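Local structure of G-protein alpha subunit Galpha7 (Naegleria fowleri, 6NE6) at residues K249-V254 with F302-D307. The protein probably binds and hydrolyses GTP as the alpha subunit of a heterotrimeric G protein, switching between nucleotide states to relay signals. Numbering follows the deposited sequence.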
ATOM      1  N   LYS A 249      -3.501  -4.702   5.115  1.00 13.93           N
ATOM      2  CA  LYS A 249      -4.221  -3.559   5.685  1.00 12.21           C
ATOM      3  C   LYS A 249      -5.335  -4.011   6.626  1.00 15.51           C
ATOM      4  O   LYS A 249      -6.377  -3.359   6.730  1.00 14.15           O
ATOM      5  CB  LYS A 249      -4.758  -2.628   4.589  1.00 14.12           C
ATOM      6  CG  LYS A 249      -3.703  -2.239   3.550  1.00 13.40           C
ATOM      7  CD  LYS A 249      -4.233  -1.200   2.573  1.00 15.39           C
ATOM      8  CE  LYS A 249      -3.184  -0.848   1.524  1.00 16.69           C
ATOM      9  NZ  LYS A 249      -3.672   0.268   0.639  1.00 18.44           N
ATOM     10  N   HIS A 250      -5.091  -5.117   7.335  1.00 13.10           N
ATOM     11  CA  HIS A 250      -6.099  -5.701   8.220  1.00 15.09           C
ATOM     12  C   HIS A 250      -6.581  -4.695   9.265  1.00 14.87           C
ATOM     13  O   HIS A 250      -7.784  -4.548   9.492  1.00 15.96           O
ATOM     14  CB  HIS A 250      -5.524  -6.953   8.897  1.00 14.75           C
ATOM     15  CG  HIS A 250      -6.384  -7.501   9.990  1.00 14.10           C
ATOM     16  ND1 HIS A 250      -6.350  -7.014  11.276  1.00 15.98           N
ATOM     17  CD2 HIS A 250      -7.274  -8.524   9.999  1.00 17.49           C
ATOM     18  CE1 HIS A 250      -7.209  -7.683  12.024  1.00 18.99           C
ATOM     19  NE2 HIS A 250      -7.774  -8.615  11.276  1.00 17.70           N
ATOM     20  N   ASP A 251      -5.658  -3.990   9.919  1.00 14.05           N
ATOM     21  CA  ASP A 251      -6.078  -3.081  10.983  1.00 15.87           C
ATOM     22  C   ASP A 251      -6.876  -1.889  10.437  1.00 14.61           C
ATOM     23  O   ASP A 251      -7.802  -1.406  11.108  1.00 14.03           O
ATOM     24  CB  ASP A 251      -4.852  -2.628  11.789  1.00 17.44           C
ATOM     25  CG  ASP A 251      -4.269  -3.753  12.673  1.00 21.68           C
ATOM     26  OD1 ASP A 251      -4.880  -4.842  12.785  1.00 21.53           O
ATOM     27  OD2 ASP A 251      -3.179  -3.551  13.254  1.00 24.58           O
ATOM     28  N   LEU A 252      -6.563  -1.419   9.220  1.00 14.54           N
ATOM     29  CA  LEU A 252      -7.369  -0.369   8.596  1.00 15.03           C
ATOM     30  C   LEU A 252      -8.767  -0.876   8.264  1.00 15.01           C
ATOM     31  O   LEU A 252      -9.764  -0.168   8.480  1.00 15.83           O
ATOM     32  CB  LEU A 252      -6.677   0.148   7.332  1.00 17.79           C
ATOM     33  CG  LEU A 252      -7.394   1.250   6.560  1.00 18.10           C
ATOM     34  CD1 LEU A 252      -7.696   2.419   7.471  1.00 17.73           C
ATOM     35  CD2 LEU A 252      -6.555   1.695   5.351  1.00 18.76           C
ATOM     36  N   PHE A 253      -8.851  -2.102   7.741  1.00 13.25           N
ATOM     37  CA  PHE A 253     -10.137  -2.751   7.522  1.00 15.23           C
ATOM     38  C   PHE A 253     -10.947  -2.810   8.812  1.00 13.29           C
ATOM     39  O   PHE A 253     -12.138  -2.481   8.822  1.00 14.93           O
ATOM     40  CB  PHE A 253      -9.915  -4.161   6.954  1.00 13.90           C
ATOM     41  CG  PHE A 253     -11.140  -5.020   6.994  1.00 14.81           C
ATOM     42  CD1 PHE A 253     -12.073  -4.948   5.972  1.00 15.04           C
ATOM     43  CD2 PHE A 253     -11.365  -5.902   8.051  1.00 16.87           C
ATOM     44  CE1 PHE A 253     -13.214  -5.745   5.993  1.00 15.95           C
ATOM     45  CE2 PHE A 253     -12.506  -6.698   8.072  1.00 17.80           C
ATOM     46  CZ  PHE A 253     -13.430  -6.616   7.054  1.00 17.47           C
ATOM     47  N   VAL A 254     -10.311  -3.213   9.917  1.00 13.64           N
ATOM     48  CA  VAL A 254     -11.025  -3.299  11.189  1.00 14.34           C
ATOM     49  C   VAL A 254     -11.588  -1.942  11.581  1.00 15.71           C
ATOM     50  O   VAL A 254     -12.746  -1.833  12.009  1.00 17.62           O
ATOM     51  CB  VAL A 254     -10.108  -3.866  12.284  1.00 15.08           C
ATOM     52  CG1 VAL A 254     -10.764  -3.681  13.657  1.00 14.60           C
ATOM     53  CG2 VAL A 254      -9.819  -5.354  11.999  1.00 13.97           C
ATOM     54  N   PHE A 302      -3.881 -13.063   7.073  1.00 14.76           N
ATOM     55  CA  PHE A 302      -4.208 -11.661   7.283  1.00 14.10           C
ATOM     56  C   PHE A 302      -2.970 -10.965   7.815  1.00 14.91           C
ATOM     57  O   PHE A 302      -2.237 -11.534   8.627  1.00 17.45           O
ATOM     58  CB  PHE A 302      -5.353 -11.503   8.289  1.00 14.85           C
ATOM     59  CG  PHE A 302      -6.644 -12.129   7.846  1.00 14.20           C
ATOM     60  CD1 PHE A 302      -7.433 -11.507   6.889  1.00 16.93           C
ATOM     61  CD2 PHE A 302      -7.064 -13.332   8.382  1.00 22.89           C
ATOM     62  CE1 PHE A 302      -8.626 -12.063   6.488  1.00 18.69           C
ATOM     63  CE2 PHE A 302      -8.260 -13.904   7.974  1.00 28.65           C
ATOM     64  CZ  PHE A 302      -9.036 -13.264   7.023  1.00 22.75           C
ATOM     65  N   VAL A 303      -2.747  -9.718   7.394  1.00 12.99           N
ATOM     66  CA  VAL A 303      -1.567  -8.994   7.857  1.00 13.42           C
ATOM     67  C   VAL A 303      -1.840  -7.494   7.858  1.00 12.69           C
ATOM     68  O   VAL A 303      -2.714  -6.994   7.149  1.00 12.84           O
ATOM     69  CB  VAL A 303      -0.328  -9.338   6.991  1.00 14.55           C
ATOM     70  CG1 VAL A 303      -0.462  -8.770   5.604  1.00 15.79           C
ATOM     71  CG2 VAL A 303       0.956  -8.850   7.665  1.00 18.51           C
ATOM     72  N   THR A 304      -1.107  -6.775   8.705  1.00 12.54           N
ATOM     73  CA  THR A 304      -1.064  -5.318   8.651  1.00 11.56           C
ATOM     74  C   THR A 304       0.400  -4.960   8.448  1.00 12.14           C
ATOM     75  O   THR A 304       1.180  -4.980   9.401  1.00 15.30           O
ATOM     76  CB  THR A 304      -1.630  -4.687   9.916  1.00 15.04           C
ATOM     77  OG1 THR A 304      -2.995  -5.090  10.067  1.00 14.80           O
ATOM     78  CG2 THR A 304      -1.580  -3.159   9.808  1.00 17.69           C
ATOM     79  N   ALA A 305       0.768  -4.665   7.201  1.00 12.99           N
ATOM     80  CA  ALA A 305       2.169  -4.418   6.882  1.00 15.88           C
ATOM     81  C   ALA A 305       2.727  -3.221   7.640  1.00 15.59           C
ATOM     82  O   ALA A 305       3.923  -3.183   7.937  1.00 14.71           O
ATOM     83  CB  ALA A 305       2.337  -4.211   5.372  1.00 17.52           C
ATOM     84  N   LEU A 306       1.884  -2.239   7.973  1.00 12.89           N
ATOM     85  CA  LEU A 306       2.364  -1.087   8.730  1.00 16.61           C
ATOM     86  C   LEU A 306       2.702  -1.448  10.171  1.00 15.76           C
ATOM     87  O   LEU A 306       3.384  -0.674  10.852  1.00 19.54           O
ATOM     88  CB  LEU A 306       1.326   0.038   8.689  1.00 18.22           C
ATOM     89  CG  LEU A 306       1.135   0.713   7.331  1.00 17.75           C
ATOM     90  CD1 LEU A 306      -0.090   1.625   7.359  1.00 22.91           C
ATOM     91  CD2 LEU A 306       2.380   1.538   6.985  1.00 17.23           C
ATOM     92  N   ASP A 307       2.251  -2.608  10.645  1.00 15.18           N
ATOM     93  CA  ASP A 307       2.590  -3.099  11.984  1.00 15.97           C
ATOM     94  C   ASP A 307       3.798  -4.017  11.848  1.00 18.71           C
ATOM     95  O   ASP A 307       3.660  -5.198  11.509  1.00 20.18           O
ATOM     96  CB  ASP A 307       1.397  -3.829  12.601  1.00 18.07           C
ATOM     97  CG  ASP A 307       1.680  -4.345  14.015  1.00 26.98           C
ATOM     98  OD1 ASP A 307       2.855  -4.513  14.392  1.00 25.34           O
ATOM     99  OD2 ASP A 307       0.710  -4.596  14.756  1.00 30.48           O
TER
HETATM  100  O   HOH W   1      -2.911  -7.248  11.487  1.00 22.47           O
HETATM  101  O   HOH W   2      -1.776  -5.695  13.732  1.00 24.80           O
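His-250 and Asp-251 of the NKxD motif, here Asn-248 to Asp-251, meet Val-303 and Thr-304 where strand 297-302 runs out into the loop before helix 308-326. The first turn of helix 250-258 is tied down at two successive amides. His-250 N donates to Val-303 O at 3.0 Å, and Asp-251 N reaches Thr-304 OG1 at 2.9 Å, a more bent bond (145° at the hydrogen). With OG1 anti to its carbonyl carbon (chi1 -60°), Thr-304 directs its hydroxyl at the helix start, where OG1 also lies 3.2 Å from Asp-251 CG. In G-protein alpha subunits the loop carrying Thr-304 and Ala-305 is the G5 element, and with NKxD it normally frames the guanine base; by analogy the Asp-251 carboxylate would accept the base's N1 and N2 hydrogens, though this model holds no nucleotide. Asp-251 OD1 accepts His-250 ND1 at 3.0 Å, in the imidazole plane but 24° out of the carboxylate's, on its anti side; with NE2 bonded to Lys-281 NZ, this holds the ring's rotation. His-250 CD2 comes obliquely to 3.9 Å from Phe-302 CB. A water between Asp-251 OD2 (2.6 Å) and Asp-307 OD2 (2.9 Å) can donate to either. Asp-307 OD1 caps helix 308-326 through Asn-310 N, and Asn-248 OD1 accepts the amide of Ala-305.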